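Long-range contact in EAL domain protein (Vibrio cholerae serotype O1, PDB 6IJ2), which degrades the cyclic dinucleotides c-di-GMP and cGAMP as a metal-dependent EAL-type phosphodiesterase, here with the product 5'-pGpG and calcium bound: residues T175-H189 against I210-E222. The protein carries 1 engineered substitution. Residues are numbered along the deposited sequence; the frame is centred on the assembly and turned at random.
With CA (calcium ion), chain I; nucleotides of chain B.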
ATOM      1  N   THR A 175      -0.867 -12.884   8.412  1.00 32.22           N
ATOM      2  CA  THR A 175      -2.073 -13.147   9.179  1.00 29.83           C
ATOM      3  C   THR A 175      -2.765 -14.397   8.652  1.00 26.28           C
ATOM      4  O   THR A 175      -2.383 -14.964   7.624  1.00 30.88           O
ATOM      5  CB  THR A 175      -3.000 -11.941   9.086  1.00 29.25           C
ATOM      6  OG1 THR A 175      -3.055 -11.524   7.713  1.00 29.11           O
ATOM      7  CG2 THR A 175      -2.431 -10.787   9.906  1.00 34.41           C
ATOM      8  N   ASN A 176      -3.796 -14.838   9.386  1.00 26.07           N
ATOM      9  CA  ASN A 176      -4.623 -15.943   8.905  1.00 27.33           C
ATOM     10  C   ASN A 176      -5.360 -15.569   7.629  1.00 28.81           C
ATOM     11  O   ASN A 176      -5.450 -16.371   6.689  1.00 30.61           O
ATOM     12  CB  ASN A 176      -5.634 -16.337   9.976  1.00 32.45           C
ATOM     13  CG  ASN A 176      -4.969 -16.767  11.248  1.00 36.56           C
ATOM     14  OD1 ASN A 176      -4.982 -16.049  12.249  1.00 36.43           O
ATOM     15  ND2 ASN A 176      -4.342 -17.930  11.206  1.00 38.19           N
ATOM     16  N   ILE A 177      -5.926 -14.372   7.604  1.00 24.13           N
ATOM     17  CA  ILE A 177      -6.770 -13.893   6.521  1.00 25.67           C
ATOM     18  C   ILE A 177      -6.244 -12.543   6.040  1.00 24.24           C
ATOM     19  O   ILE A 177      -5.696 -11.755   6.817  1.00 28.67           O
ATOM     20  CB  ILE A 177      -8.242 -13.809   6.997  1.00 25.60           C
ATOM     21  CG1 ILE A 177      -8.844 -15.228   7.009  1.00 26.74           C
ATOM     22  CG2 ILE A 177      -9.067 -12.876   6.135  1.00 22.92           C
ATOM     23  CD1 ILE A 177     -10.209 -15.339   7.639  1.00 33.70           C
ATOM     24  N   VAL A 178      -6.370 -12.290   4.741  1.00 22.37           N
ATOM     25  CA  VAL A 178      -6.166 -10.951   4.186  1.00 24.27           C
ATOM     26  C   VAL A 178      -7.480 -10.535   3.548  1.00 25.07           C
ATOM     27  O   VAL A 178      -7.999 -11.243   2.674  1.00 26.27           O
ATOM     28  CB  VAL A 178      -5.001 -10.896   3.185  1.00 25.68           C
ATOM     29  CG1 VAL A 178      -5.013  -9.567   2.425  1.00 22.87           C
ATOM     30  CG2 VAL A 178      -3.693 -10.953   3.924  1.00 33.56           C
ATOM     31  N   LYS A 179      -8.054  -9.429   4.033  1.00 23.22           N
ATOM     32  CA  LYS A 179      -9.288  -8.885   3.474  1.00 22.52           C
ATOM     33  C   LYS A 179      -8.935  -7.932   2.345  1.00 24.57           C
ATOM     34  O   LYS A 179      -8.116  -7.031   2.531  1.00 24.73           O
ATOM     35  CB  LYS A 179     -10.106  -8.159   4.546  1.00 23.99           C
ATOM     36  CG  LYS A 179     -10.510  -9.114   5.657  1.00 26.57           C
ATOM     37  CD  LYS A 179     -12.018  -9.080   5.951  1.00 37.60           C
ATOM     38  CE  LYS A 179     -12.389  -7.952   6.792  1.00 34.75           C
ATOM     39  NZ  LYS A 179     -13.847  -7.936   7.188  1.00 26.85           N
ATOM     40  N   VAL A 180      -9.541  -8.133   1.179  1.00 22.16           N
ATOM     41  CA  VAL A 180      -9.206  -7.337  -0.005  1.00 23.14           C
ATOM     42  C   VAL A 180     -10.213  -6.209  -0.126  1.00 23.32           C
ATOM     43  O   VAL A 180     -11.425  -6.451  -0.222  1.00 24.60           O
ATOM     44  CB  VAL A 180      -9.177  -8.196  -1.276  1.00 23.02           C
ATOM     45  CG1 VAL A 180      -8.853  -7.305  -2.493  1.00 25.95           C
ATOM     46  CG2 VAL A 180      -8.136  -9.287  -1.135  1.00 28.74           C
ATOM     47  N   ASP A 181      -9.694  -4.978  -0.173  1.00 25.43           N
ATOM     48  CA  ASP A 181     -10.528  -3.786  -0.181  1.00 25.42           C
ATOM     49  C   ASP A 181     -11.491  -3.812  -1.360  1.00 27.64           C
ATOM     50  O   ASP A 181     -11.154  -4.274  -2.453  1.00 30.55           O
ATOM     51  CB  ASP A 181      -9.646  -2.539  -0.264  1.00 33.39           C
ATOM     52  CG  ASP A 181     -10.445  -1.263  -0.239  1.00 35.18           C
ATOM     53  OD1 ASP A 181     -10.918  -0.882   0.842  1.00 33.80           O
ATOM     54  OD2 ASP A 181     -10.616  -0.641  -1.301  1.00 33.78           O
ATOM     55  N   MET A 182     -12.686  -3.260  -1.150  1.00 26.37           N
ATOM     56  CA  MET A 182     -13.701  -3.303  -2.197  1.00 30.40           C
ATOM     57  C   MET A 182     -13.273  -2.554  -3.450  1.00 32.89           C
ATOM     58  O   MET A 182     -13.766  -2.860  -4.544  1.00 32.38           O
ATOM     59  CB  MET A 182     -15.021  -2.731  -1.693  1.00 29.80           C
ATOM     60  CG  MET A 182     -15.024  -1.267  -1.385  1.00 40.24           C
ATOM     61  SD  MET A 182     -16.690  -0.810  -0.864  1.00 41.83           S
ATOM     62  CE  MET A 182     -16.701   0.887  -1.410  1.00 43.52           C
ATOM     63  N   GLY A 183     -12.370  -1.586  -3.317  1.00 29.13           N
ATOM     64  CA  GLY A 183     -11.924  -0.851  -4.489  1.00 30.21           C
ATOM     65  C   GLY A 183     -11.280  -1.746  -5.529  1.00 32.73           C
ATOM     66  O   GLY A 183     -11.411  -1.497  -6.731  1.00 36.51           O
ATOM     67  N   LEU A 184     -10.571  -2.788  -5.087  1.00 27.03           N
ATOM     68  CA  LEU A 184      -9.943  -3.720  -6.018  1.00 27.07           C
ATOM     69  C   LEU A 184     -10.923  -4.690  -6.651  1.00 34.01           C
ATOM     70  O   LEU A 184     -10.628  -5.239  -7.716  1.00 33.59           O
ATOM     71  CB  LEU A 184      -8.854  -4.539  -5.326  1.00 27.68           C
ATOM     72  CG  LEU A 184      -7.576  -3.813  -4.914  1.00 26.45           C
ATOM     73  CD1 LEU A 184      -6.557  -4.860  -4.443  1.00 28.81           C
ATOM     74  CD2 LEU A 184      -7.028  -2.946  -6.055  1.00 36.42           C
ATOM     75  N   ILE A 185     -12.063  -4.963  -6.016  1.00 32.19           N
ATOM     76  CA  ILE A 185     -12.989  -5.912  -6.618  1.00 32.50           C
ATOM     77  C   ILE A 185     -14.168  -5.237  -7.295  1.00 29.00           C
ATOM     78  O   ILE A 185     -14.911  -5.917  -8.013  1.00 25.99           O
ATOM     79  CB  ILE A 185     -13.468  -6.951  -5.588  1.00 41.34           C
ATOM     80  CG1 ILE A 185     -14.285  -6.271  -4.500  1.00 28.99           C
ATOM     81  CG2 ILE A 185     -12.264  -7.707  -5.023  1.00 44.90           C
ATOM     82  CD1 ILE A 185     -15.775  -6.425  -4.691  1.00 35.54           C
ATOM     83  N   ARG A 186     -14.337  -3.917  -7.136  1.00 27.90           N
ATOM     84  CA  ARG A 186     -15.474  -3.234  -7.746  1.00 32.02           C
ATOM     85  C   ARG A 186     -15.472  -3.438  -9.257  1.00 26.40           C
ATOM     86  O   ARG A 186     -14.537  -3.016  -9.958  1.00 29.20           O
ATOM     87  CB  ARG A 186     -15.441  -1.741  -7.411  1.00 31.92           C
ATOM     88  CG  ARG A 186     -16.634  -0.935  -7.935  1.00 32.84           C
ATOM     89  CD  ARG A 186     -17.967  -1.373  -7.305  1.00 33.08           C
ATOM     90  NE  ARG A 186     -17.953  -1.264  -5.845  1.00 34.21           N
ATOM     91  CZ  ARG A 186     -18.140  -2.275  -4.995  1.00 32.70           C
ATOM     92  NH1 ARG A 186     -18.383  -3.511  -5.427  1.00 31.89           N
ATOM     93  NH2 ARG A 186     -18.082  -2.046  -3.690  1.00 30.54           N
ATOM     94  N   ASN A 187     -16.524  -4.091  -9.753  1.00 28.79           N
ATOM     95  CA  ASN A 187     -16.700  -4.364 -11.182  1.00 28.93           C
ATOM     96  C   ASN A 187     -15.532  -5.162 -11.751  1.00 27.34           C
ATOM     97  O   ASN A 187     -15.126  -4.966 -12.902  1.00 29.30           O
ATOM     98  CB  ASN A 187     -16.909  -3.068 -11.968  1.00 37.51           C
ATOM     99  CG  ASN A 187     -18.215  -2.383 -11.612  1.00 44.06           C
ATOM    100  OD1 ASN A 187     -19.243  -3.038 -11.442  1.00 45.57           O
ATOM    101  ND2 ASN A 187     -18.179  -1.061 -11.483  1.00 39.63           N
ATOM    102  N   ILE A 188     -15.003  -6.094 -10.950  1.00 30.27           N
ATOM    103  CA  ILE A 188     -13.797  -6.795 -11.375  1.00 28.95           C
ATOM    104  C   ILE A 188     -14.083  -7.667 -12.595  1.00 25.60           C
ATOM    105  O   ILE A 188     -13.196  -7.881 -13.427  1.00 32.23           O
ATOM    106  CB  ILE A 188     -13.198  -7.607 -10.213  1.00 26.41           C
ATOM    107  CG1 ILE A 188     -11.825  -8.158 -10.610  1.00 29.87           C
ATOM    108  CG2 ILE A 188     -14.171  -8.710  -9.738  1.00 25.20           C
ATOM    109  CD1 ILE A 188     -11.017  -8.636  -9.426  1.00 29.63           C
ATOM    110  N   HIS A 189     -15.325  -8.126 -12.753  1.00 27.82           N
ATOM    111  CA  HIS A 189     -15.712  -8.873 -13.949  1.00 29.55           C
ATOM    112  C   HIS A 189     -15.583  -8.053 -15.225  1.00 32.62           C
ATOM    113  O   HIS A 189     -15.573  -8.629 -16.323  1.00 31.76           O
ATOM    114  CB  HIS A 189     -17.158  -9.353 -13.819  1.00 27.97           C
ATOM    115  CG  HIS A 189     -18.153  -8.244 -13.699  1.00 32.18           C
ATOM    116  ND1 HIS A 189     -18.215  -7.413 -12.598  1.00 31.88           N
ATOM    117  CD2 HIS A 189     -19.123  -7.821 -14.546  1.00 34.39           C
ATOM    118  CE1 HIS A 189     -19.181  -6.530 -12.772  1.00 33.96           C
ATOM    119  NE2 HIS A 189     -19.747  -6.755 -13.946  1.00 35.97           N
ATOM    120  N   ILE A 210      -2.086 -17.775   3.208  1.00 31.37           N
ATOM    121  CA  ILE A 210      -3.054 -16.796   3.707  1.00 23.81           C
ATOM    122  C   ILE A 210      -4.387 -16.993   2.998  1.00 31.84           C
ATOM    123  O   ILE A 210      -4.433 -17.168   1.777  1.00 30.08           O
ATOM    124  CB  ILE A 210      -2.571 -15.347   3.500  1.00 31.06           C
ATOM    125  CG1 ILE A 210      -1.342 -15.052   4.349  1.00 34.57           C
ATOM    126  CG2 ILE A 210      -3.684 -14.380   3.852  1.00 34.94           C
ATOM    127  CD1 ILE A 210      -0.715 -13.713   4.008  1.00 30.85           C
ATOM    128  N   GLN A 211      -5.480 -16.949   3.765  1.00 26.39           N
ATOM    129  CA  GLN A 211      -6.805 -17.113   3.187  1.00 27.19           C
ATOM    130  C   GLN A 211      -7.370 -15.767   2.748  1.00 26.15           C
ATOM    131  O   GLN A 211      -7.462 -14.840   3.576  1.00 24.32           O
ATOM    132  CB  GLN A 211      -7.736 -17.779   4.195  1.00 26.06           C
ATOM    133  CG  GLN A 211      -9.116 -18.056   3.676  1.00 35.49           C
ATOM    134  CD  GLN A 211      -9.860 -19.056   4.563  1.00 42.97           C
ATOM    135  OE1 GLN A 211      -9.624 -19.127   5.771  1.00 41.59           O
ATOM    136  NE2 GLN A 211     -10.747 -19.832   3.962  1.00 42.52           N
ATOM    137  N   PRO A 212      -7.771 -15.614   1.486  1.00 28.13           N
ATOM    138  CA  PRO A 212      -8.316 -14.339   1.034  1.00 26.86           C
ATOM    139  C   PRO A 212      -9.781 -14.200   1.378  1.00 24.44           C
ATOM    140  O   PRO A 212     -10.510 -15.184   1.527  1.00 27.19           O
ATOM    141  CB  PRO A 212      -8.121 -14.391  -0.487  1.00 28.55           C
ATOM    142  CG  PRO A 212      -8.277 -15.845  -0.791  1.00 26.94           C
ATOM    143  CD  PRO A 212      -7.665 -16.583   0.379  1.00 28.68           C
ATOM    144  N   LEU A 213     -10.199 -12.942   1.501  1.00 21.80           N
ATOM    145  CA  LEU A 213     -11.585 -12.584   1.765  1.00 26.41           C
ATOM    146  C   LEU A 213     -11.894 -11.324   0.974  1.00 25.62           C
ATOM    147  O   LEU A 213     -11.269 -10.287   1.204  1.00 27.29           O
ATOM    148  CB  LEU A 213     -11.804 -12.345   3.261  1.00 26.27           C
ATOM    149  CG  LEU A 213     -13.214 -12.214   3.841  1.00 26.62           C
ATOM    150  CD1 LEU A 213     -13.145 -12.372   5.353  1.00 27.23           C
ATOM    151  CD2 LEU A 213     -13.805 -10.850   3.484  1.00 24.01           C
ATOM    152  N   ALA A 214     -12.889 -11.380   0.097  1.00 24.47           N
ATOM    153  CA  ALA A 214     -13.222 -10.230  -0.733  1.00 25.69           C
ATOM    154  C   ALA A 214     -14.266  -9.364  -0.039  1.00 24.19           C
ATOM    155  O   ALA A 214     -15.367  -9.842   0.268  1.00 25.98           O
ATOM    156  CB  ALA A 214     -13.720 -10.690  -2.107  1.00 26.17           C
ATOM    157  N   GLU A 215     -13.921  -8.096   0.203  1.00 22.10           N
ATOM    158  CA  GLU A 215     -14.802  -7.126   0.843  1.00 23.02           C
ATOM    159  C   GLU A 215     -15.646  -6.360  -0.169  1.00 25.10           C
ATOM    160  O   GLU A 215     -15.236  -6.121  -1.307  1.00 29.10           O
ATOM    161  CB  GLU A 215     -14.008  -6.107   1.663  1.00 30.08           C
ATOM    162  CG  GLU A 215     -13.183  -6.673   2.813  1.00 31.56           C
ATOM    163  CD  GLU A 215     -12.512  -5.570   3.636  1.00 32.90           C
ATOM    164  OE1 GLU A 215     -12.527  -5.674   4.871  1.00 31.14           O
ATOM    165  OE2 GLU A 215     -11.983  -4.590   3.054  1.00 33.18           O
ATOM    166  N   GLY A 216     -16.824  -5.937   0.285  1.00 26.75           N
ATOM    167  CA  GLY A 216     -17.618  -4.991  -0.475  1.00 28.26           C
ATOM    168  C   GLY A 216     -18.189  -5.514  -1.774  1.00 29.90           C
ATOM    169  O   GLY A 216     -18.372  -4.732  -2.715  1.00 29.14           O
ATOM    170  N   VAL A 217     -18.473  -6.812  -1.853  1.00 26.27           N
ATOM    171  CA  VAL A 217     -19.131  -7.368  -3.031  1.00 26.82           C
ATOM    172  C   VAL A 217     -20.547  -6.822  -3.106  1.00 31.04           C
ATOM    173  O   VAL A 217     -21.315  -6.931  -2.143  1.00 32.16           O
ATOM    174  CB  VAL A 217     -19.123  -8.903  -2.978  1.00 28.67           C
ATOM    175  CG1 VAL A 217     -19.877  -9.479  -4.165  1.00 28.52           C
ATOM    176  CG2 VAL A 217     -17.701  -9.403  -2.942  1.00 28.11           C
ATOM    177  N   GLU A 218     -20.894  -6.219  -4.246  1.00 28.41           N
ATOM    178  CA  GLU A 218     -22.187  -5.575  -4.419  1.00 29.43           C
ATOM    179  C   GLU A 218     -23.061  -6.185  -5.506  1.00 35.32           C
ATOM    180  O   GLU A 218     -24.263  -5.894  -5.535  1.00 38.97           O
ATOM    181  CB  GLU A 218     -22.003  -4.071  -4.695  1.00 32.75           C
ATOM    182  CG  GLU A 218     -21.514  -3.328  -3.453  1.00 34.82           C
ATOM    183  CD  GLU A 218     -21.506  -1.821  -3.592  1.00 39.49           C
ATOM    184  OE1 GLU A 218     -21.227  -1.142  -2.582  1.00 39.61           O
ATOM    185  OE2 GLU A 218     -21.779  -1.311  -4.697  1.00 43.77           O
ATOM    186  N   SER A 219     -22.531  -7.057  -6.358  1.00 30.95           N
ATOM    187  CA  SER A 219     -23.330  -7.598  -7.447  1.00 32.84           C
ATOM    188  C   SER A 219     -23.003  -9.067  -7.656  1.00 31.41           C
ATOM    189  O   SER A 219     -21.920  -9.543  -7.312  1.00 28.96           O
ATOM    190  CB  SER A 219     -23.095  -6.832  -8.749  1.00 31.94           C
ATOM    191  OG  SER A 219     -21.754  -6.993  -9.172  1.00 32.91           O
ATOM    192  N   HIS A 220     -23.960  -9.777  -8.258  1.00 31.01           N
ATOM    193  CA  HIS A 220     -23.728 -11.175  -8.599  1.00 32.38           C
ATOM    194  C   HIS A 220     -22.537 -11.332  -9.534  1.00 28.79           C
ATOM    195  O   HIS A 220     -21.782 -12.306  -9.432  1.00 30.09           O
ATOM    196  CB  HIS A 220     -24.977 -11.787  -9.234  1.00 37.22           C
ATOM    197  CG  HIS A 220     -24.772 -13.197  -9.695  1.00 38.63           C
ATOM    198  ND1 HIS A 220     -24.374 -13.508 -10.975  1.00 40.28           N
ATOM    199  CD2 HIS A 220     -24.871 -14.375  -9.035  1.00 43.27           C
ATOM    200  CE1 HIS A 220     -24.255 -14.819 -11.093  1.00 42.26           C
ATOM    201  NE2 HIS A 220     -24.551 -15.369  -9.929  1.00 43.05           N
ATOM    202  N   ALA A 221     -22.366 -10.401 -10.476  1.00 29.48           N
ATOM    203  CA  ALA A 221     -21.281 -10.537 -11.444  1.00 29.88           C
ATOM    204  C   ALA A 221     -19.920 -10.498 -10.761  1.00 28.90           C
ATOM    205  O   ALA A 221     -19.003 -11.236 -11.148  1.00 27.26           O
ATOM    206  CB  ALA A 221     -21.376  -9.437 -12.502  1.00 30.37           C
ATOM    207  N   GLU A 222     -19.763  -9.620  -9.761  1.00 27.09           N
ATOM    208  CA  GLU A 222     -18.538  -9.599  -8.966  1.00 25.62           C
ATOM    209  C   GLU A 222     -18.350 -10.920  -8.231  1.00 28.80           C
ATOM    210  O   GLU A 222     -17.271 -11.522  -8.275  1.00 26.92           O
ATOM    211  CB  GLU A 222     -18.581  -8.438  -7.965  1.00 25.04           C
ATOM    212  CG  GLU A 222     -18.416  -7.058  -8.595  1.00 25.84           C
ATOM    213  CD  GLU A 222     -18.819  -5.948  -7.636  1.00 30.30           C
ATOM    214  OE1 GLU A 222     -19.289  -6.278  -6.534  1.00 29.75           O
ATOM    215  OE2 GLU A 222     -18.678  -4.756  -7.985  1.00 30.10           O
TER
HETATM  216 CA    CA I 601     -11.140  -3.649   5.026  1.00 29.69          CA
ATOM    217  OP3   G B   1     -12.935  -2.371   5.814  1.00 44.09           O
ATOM    218  P     G B   1     -13.413  -1.453   6.813  1.00 45.15           P
ATOM    219  OP1   G B   1     -13.595  -2.107   8.072  1.00 44.57           O
ATOM    220  OP2   G B   1     -12.522  -0.341   6.769  1.00 47.43           O
ATOM    221  O5'   G B   1     -14.790  -0.980   6.220  1.00 45.04           O
ATOM    222  C5'   G B   1     -16.030  -1.449   6.738  1.00 44.08           C
ATOM    223  C4'   G B   1     -17.160  -0.592   6.219  1.00 45.19           C
ATOM    224  O4'   G B   1     -17.577  -1.081   4.930  1.00 45.46           O
ATOM    225  C3'   G B   1     -18.429  -0.546   7.077  1.00 45.65           C
ATOM    226  O3'   G B   1     -18.909   0.766   7.289  1.00 47.42           O
ATOM    227  C2'   G B   1     -19.446  -1.303   6.235  1.00 44.70           C
ATOM    228  O2'   G B   1     -20.770  -0.868   6.338  1.00 56.29           O
ATOM    229  C1'   G B   1     -18.963  -0.988   4.830  1.00 45.20           C
ATOM    230  N9    G B   1     -19.420  -1.954   3.842  1.00 45.30           N
ATOM    231  C8    G B   1     -19.602  -3.301   4.026  1.00 42.91           C
ATOM    232  N7    G B   1     -20.010  -3.912   2.952  1.00 42.87           N
ATOM    233  C5    G B   1     -20.092  -2.911   1.999  1.00 44.39           C
ATOM    234  C6    G B   1     -20.473  -2.971   0.635  1.00 45.38           C
ATOM    235  O6    G B   1     -20.836  -3.942  -0.014  1.00 44.99           O
ATOM    236  N1    G B   1     -20.426  -1.721   0.036  1.00 47.41           N
ATOM    237  C2    G B   1     -20.047  -0.566   0.665  1.00 48.98           C
ATOM    238  N2    G B   1     -20.047   0.533  -0.085  1.00 50.93           N
ATOM    239  N3    G B   1     -19.675  -0.499   1.929  1.00 47.49           N
ATOM    240  C4    G B   1     -19.719  -1.700   2.532  1.00 45.43           C
TER
HETATM  241  O   HOH W   1      -7.726 -18.713   7.924  1.00 55.59           O
HETATM  242  O   HOH W   2     -13.999  -4.963   7.079  1.00 27.32           O
HETATM  243  O   HOH W   3     -13.582  -2.644   1.549  1.00 26.21           O
HETATM  244  O   HOH W   4     -10.585  -1.962   3.513  1.00 27.81           O
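R186 and G216 show how one arginine can fasten a loop to its neighbour: NH1 and NH2 both donate to G216 O, which lies in the guanidinium plane, the NH2 bond being 2.9 Å. In that same plane NH1 also meets E222 OE2 on its syn side, a salt bridge of 2.9 Å, while N187 N reaches E222 OE2 almost straight on the anti side; both donors stand somewhat out of the carboxylate plane, on the same face. The bends at chi2 (64°) and chi3 (58°) fold the arginine back to this position. The E218 carboxylate stacks over one guanidinium face, its plane turned only 17° away; no N-H points at its oxygens, so this salt bridge is one of charge alone. E218 OE1 accepts from N1 (2.8 Å) and N2 of the guanine of G1 of chain B. R186 thus appears to position a base-reading carboxylate from the second shell. The packing is tight along the parallel strands 177-180 and 211-214, neighbours in the barrel of the EAL fold, an eight-stranded relative of the TIM barrel. Five backbone hydrogen bonds join them, from Q211 N to N176 O at one end to E215 N to V180 O at the other; V178 CG2 presses on CG2 of I210, just ahead of the second strand, at 3.4 Å, and on the other face the K179 CD methylene rests against both L213 methyls. Beyond L213, E215 grips a calcium ion with both carboxylate oxygens, OE2 at 2.3 Å, beside D158 and D159, and K179 NZ, salt-bridged to E128, shares a water with E215 OE1. By contrast, the far end is looser: A221 CB sits over the centre of the H189 ring, 3.4 Å from its centroid, a CH-pi contact where H189 is partly exposed and N187 lies at the surface.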